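Local coordinates for sulfate permease family protein (Vibrio cholerae, PDB 4DGH) that probably transports anions such as sulfate across the membrane as a SulP-family permease, of which this chain is the STAS domain, at residues Q46-I51 and H78-K83. Numbering follows the deposited sequence. Where two conformers were deposited one is given.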
ATOM      1  N   GLN A  46     -22.093   9.388   2.682  1.00 34.70           N
ATOM      2  CA  GLN A  46     -23.441   9.807   2.965  1.00 38.54           C
ATOM      3  C   GLN A  46     -24.404   8.726   2.498  1.00 37.36           C
ATOM      4  O   GLN A  46     -25.300   8.319   3.238  1.00 38.45           O
ATOM      5  CB  GLN A  46     -23.755  11.145   2.254  1.00 42.70           C
ATOM      6  CG  GLN A  46     -25.059  11.798   2.760  1.00 48.85           C
ATOM      7  CD  GLN A  46     -25.145  11.883   4.307  1.00 54.97           C
ATOM      8  OE1 GLN A  46     -24.170  12.254   5.019  1.00 55.16           O
ATOM      9  NE2 GLN A  46     -26.312  11.518   4.837  1.00 55.55           N
ATOM     10  N   GLU A  47     -24.218   8.261   1.271  1.00 35.08           N
ATOM     11  CA  GLU A  47     -25.063   7.248   0.703  1.00 35.52           C
ATOM     12  C   GLU A  47     -24.309   5.959   0.595  1.00 34.91           C
ATOM     13  O   GLU A  47     -23.112   5.948   0.175  1.00 32.35           O
ATOM     14  CB  GLU A  47     -25.423   7.592  -0.688  1.00 39.12           C
ATOM     15  CG  GLU A  47     -26.560   8.549  -0.766  1.00 58.58           C
ATOM     16  CD  GLU A  47     -26.784   8.867  -2.199  1.00 69.50           C
ATOM     17  OE1 GLU A  47     -26.954   7.886  -2.971  1.00 71.30           O
ATOM     18  OE2 GLU A  47     -26.725  10.073  -2.530  1.00 73.81           O
ATOM     19  N   THR A  48     -25.028   4.898   0.930  1.00 31.75           N
ATOM     20  CA  THR A  48     -24.497   3.537   0.850  1.00 30.40           C
ATOM     21  C   THR A  48     -25.181   2.692  -0.219  1.00 27.53           C
ATOM     22  O   THR A  48     -26.350   2.877  -0.559  1.00 26.23           O
ATOM     23  CB  THR A  48     -24.468   2.835   2.240  1.00 32.90           C
ATOM     24  OG1 THR A  48     -25.792   2.824   2.809  1.00 33.35           O
ATOM     25  CG2 THR A  48     -23.487   3.574   3.216  1.00 32.59           C
ATOM     26  N   PRO A  49     -24.437   1.693  -0.770  1.00 24.44           N
ATOM     27  CA  PRO A  49     -25.064   0.833  -1.754  1.00 24.07           C
ATOM     28  C   PRO A  49     -26.101  -0.081  -1.035  1.00 24.78           C
ATOM     29  O   PRO A  49     -26.002  -0.247   0.160  1.00 27.52           O
ATOM     30  CB  PRO A  49     -23.857  -0.022  -2.287  1.00 21.18           C
ATOM     31  CG  PRO A  49     -22.848  -0.024  -1.166  1.00 21.84           C
ATOM     32  CD  PRO A  49     -23.105   1.241  -0.327  1.00 24.05           C
ATOM     33  N   GLN A  50     -27.077  -0.621  -1.776  0.50 24.11           N
ATOM     34  CA  GLN A  50     -27.959  -1.711  -1.309  0.50 23.78           C
ATOM     35  C   GLN A  50     -27.185  -3.066  -1.080  0.50 21.90           C
ATOM     36  O   GLN A  50     -27.440  -3.799  -0.104  0.50 20.83           O
ATOM     37  CB  GLN A  50     -29.176  -1.866  -2.292  0.50 24.17           C
ATOM     38  CG  GLN A  50     -30.134  -3.052  -2.014  0.50 26.14           C
ATOM     39  CD  GLN A  50     -31.179  -3.370  -3.112  0.50 26.44           C
ATOM     40  OE1 GLN A  50     -31.476  -2.550  -3.988  0.50 28.83           O
ATOM     41  NE2 GLN A  50     -31.701  -4.579  -3.088  0.50 24.92           N
ATOM     42  N   ILE A  51     -26.284  -3.395  -2.008  1.00 19.98           N
ATOM     43  CA  ILE A  51     -25.558  -4.657  -2.069  1.00 18.95           C
ATOM     44  C   ILE A  51     -24.068  -4.402  -2.255  1.00 18.37           C
ATOM     45  O   ILE A  51     -23.640  -3.549  -3.103  1.00 18.99           O
ATOM     46  CB  ILE A  51     -26.059  -5.574  -3.220  1.00 19.19           C
ATOM     47  CG1 ILE A  51     -27.611  -5.815  -3.053  1.00 20.92           C
ATOM     48  CG2 ILE A  51     -25.267  -6.900  -3.283  1.00 18.34           C
ATOM     49  CD1 ILE A  51     -28.247  -6.659  -4.161  1.00 24.45           C
ATOM     50  N   HIS A  78     -23.343  -4.446   7.639  1.00 22.02           N
ATOM     51  CA  HIS A  78     -24.702  -4.920   7.959  1.00 23.28           C
ATOM     52  C   HIS A  78     -25.381  -3.887   8.797  1.00 27.50           C
ATOM     53  O   HIS A  78     -26.618  -3.735   8.715  1.00 25.90           O
ATOM     54  CB  HIS A  78     -24.714  -6.240   8.791  1.00 25.46           C
ATOM     55  CG  HIS A  78     -24.561  -7.485   7.943  1.00 26.83           C
ATOM     56  ND1 HIS A  78     -24.406  -8.733   8.472  1.00 26.40           N
ATOM     57  CD2 HIS A  78     -24.566  -7.636   6.564  1.00 25.66           C
ATOM     58  CE1 HIS A  78     -24.312  -9.628   7.457  1.00 27.68           C
ATOM     59  NE2 HIS A  78     -24.465  -8.960   6.299  1.00 26.00           N
ATOM     60  N   LYS A  79     -24.611  -3.223   9.629  1.00 26.61           N
ATOM     61  CA  LYS A  79     -25.283  -2.318  10.543  1.00 31.31           C
ATOM     62  C   LYS A  79     -25.732  -1.041   9.816  1.00 31.80           C
ATOM     63  O   LYS A  79     -26.574  -0.315  10.355  1.00 32.57           O
ATOM     64  CB  LYS A  79     -24.483  -2.077  11.836  1.00 32.42           C
ATOM     65  CG  LYS A  79     -23.369  -1.116  11.662  1.00 32.73           C
ATOM     66  CD  LYS A  79     -22.331  -1.197  12.786  1.00 36.77           C
ATOM     67  CE  LYS A  79     -21.278  -0.139  12.519  1.00 37.91           C
ATOM     68  NZ  LYS A  79     -20.114  -0.209  13.447  1.00 41.25           N
ATOM     69  N   ARG A  80     -25.212  -0.747   8.610  0.50 28.50           N
ATOM     70  CA  ARG A  80     -25.774   0.349   7.759  0.50 26.25           C
ATOM     71  C   ARG A  80     -26.883  -0.083   6.750  0.50 26.41           C
ATOM     72  O   ARG A  80     -27.398   0.717   5.967  0.50 27.56           O
ATOM     73  CB  ARG A  80     -24.698   1.152   7.022  0.50 25.28           C
ATOM     74  CG  ARG A  80     -23.682   1.883   7.925  0.50 25.22           C
ATOM     75  CD  ARG A  80     -23.125   3.186   7.338  0.50 24.00           C
ATOM     76  NE  ARG A  80     -24.110   4.052   6.688  0.50 22.52           N
ATOM     77  CZ  ARG A  80     -23.811   5.140   5.986  0.50 22.95           C
ATOM     78  NH1 ARG A  80     -22.520   5.563   5.866  0.50 21.73           N
ATOM     79  NH2 ARG A  80     -24.814   5.840   5.422  0.50 22.00           N
ATOM     80  N   GLY A  81     -27.273  -1.336   6.782  1.00 24.90           N
ATOM     81  CA  GLY A  81     -28.295  -1.785   5.910  1.00 25.23           C
ATOM     82  C   GLY A  81     -27.750  -2.427   4.641  1.00 24.47           C
ATOM     83  O   GLY A  81     -28.553  -2.807   3.782  1.00 26.70           O
ATOM     84  N   ILE A  82     -26.444  -2.656   4.551  1.00 22.35           N
ATOM     85  CA  ILE A  82     -25.856  -3.236   3.304  1.00 21.24           C
ATOM     86  C   ILE A  82     -25.908  -4.755   3.365  1.00 21.06           C
ATOM     87  O   ILE A  82     -25.467  -5.360   4.362  1.00 20.16           O
ATOM     88  CB  ILE A  82     -24.439  -2.757   3.077  1.00 21.80           C
ATOM     89  CG1 ILE A  82     -24.382  -1.243   3.247  1.00 21.90           C
ATOM     90  CG2 ILE A  82     -23.931  -3.227   1.676  1.00 21.36           C
ATOM     91  CD1 ILE A  82     -22.978  -0.686   3.453  1.00 22.42           C
ATOM     92  N   LYS A  83     -26.476  -5.350   2.305  1.00 21.85           N
ATOM     93  CA  LYS A  83     -26.430  -6.788   2.107  1.00 20.63           C
ATOM     94  C   LYS A  83     -25.096  -7.153   1.466  1.00 20.04           C
ATOM     95  O   LYS A  83     -24.698  -6.547   0.465  1.00 21.47           O
ATOM     96  CB  LYS A  83     -27.568  -7.171   1.153  1.00 21.89           C
ATOM     97  CG  LYS A  83     -27.612  -8.614   0.753  1.00 24.91           C
ATOM     98  CD  LYS A  83     -28.936  -8.918  -0.002  1.00 28.30           C
ATOM     99  CE  LYS A  83     -29.125 -10.405  -0.099  1.00 31.61           C
ATOM    100  NZ  LYS A  83     -30.480 -10.761  -0.692  1.00 33.90           N
TER
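Lys-83 N donates to Gln-50 O across 3.0 Å with an N-H...O angle of 163°, a nearly straight bond that satisfies both backbone groups where two neighbouring strands begin. One residue on, Ile-51 CA approaches Lys-83 O at 3.3 Å in a CA-H...O contact, while a backbone hydrogen bond between Lys-83 and Leu-52 carries the pairing on. Ile-51 also bonds through its backbone to Glu-20 and Ala-22, which ties it to strand 21-25 as well. Before this bridge, Ile-82 packs between the two segments: its CG1 lies 3.6 Å from Pro-49 O, and its CD1 is 4.0 Å from Thr-48 CB and 4.2 Å from Pro-49 CD. Met-42 of helix 32-44 touches both Ile-82 and Pro-49.

Arg-80 reaches toward the start of the loop, its chain bending at CD and NE (chi2 -149°, chi3 43°). Its NH2 makes a weak bond to Gln-46 O, 3.3 Å long and lying near the guanidinium plane, and NH1 is held more firmly by Ile-45 O, so the group bridges carbonyls just after helix 32-44. The Lys-83 amine, by contrast, leads away to a salt bridge with Glu-125, and Glu-47 OE1 pairs with Arg-19.

Gly-81, at positive phi with two bonds back into the last turn, closes helix 64-78 in a Schellman motif, and its N bonds His-78 O at 3.1 Å across a type I turn. Two helix-to-strand loops thus deliver adjacent parallel strands, 51-55 and 83-87, as in the alternating beta-alpha fold of STAS domains.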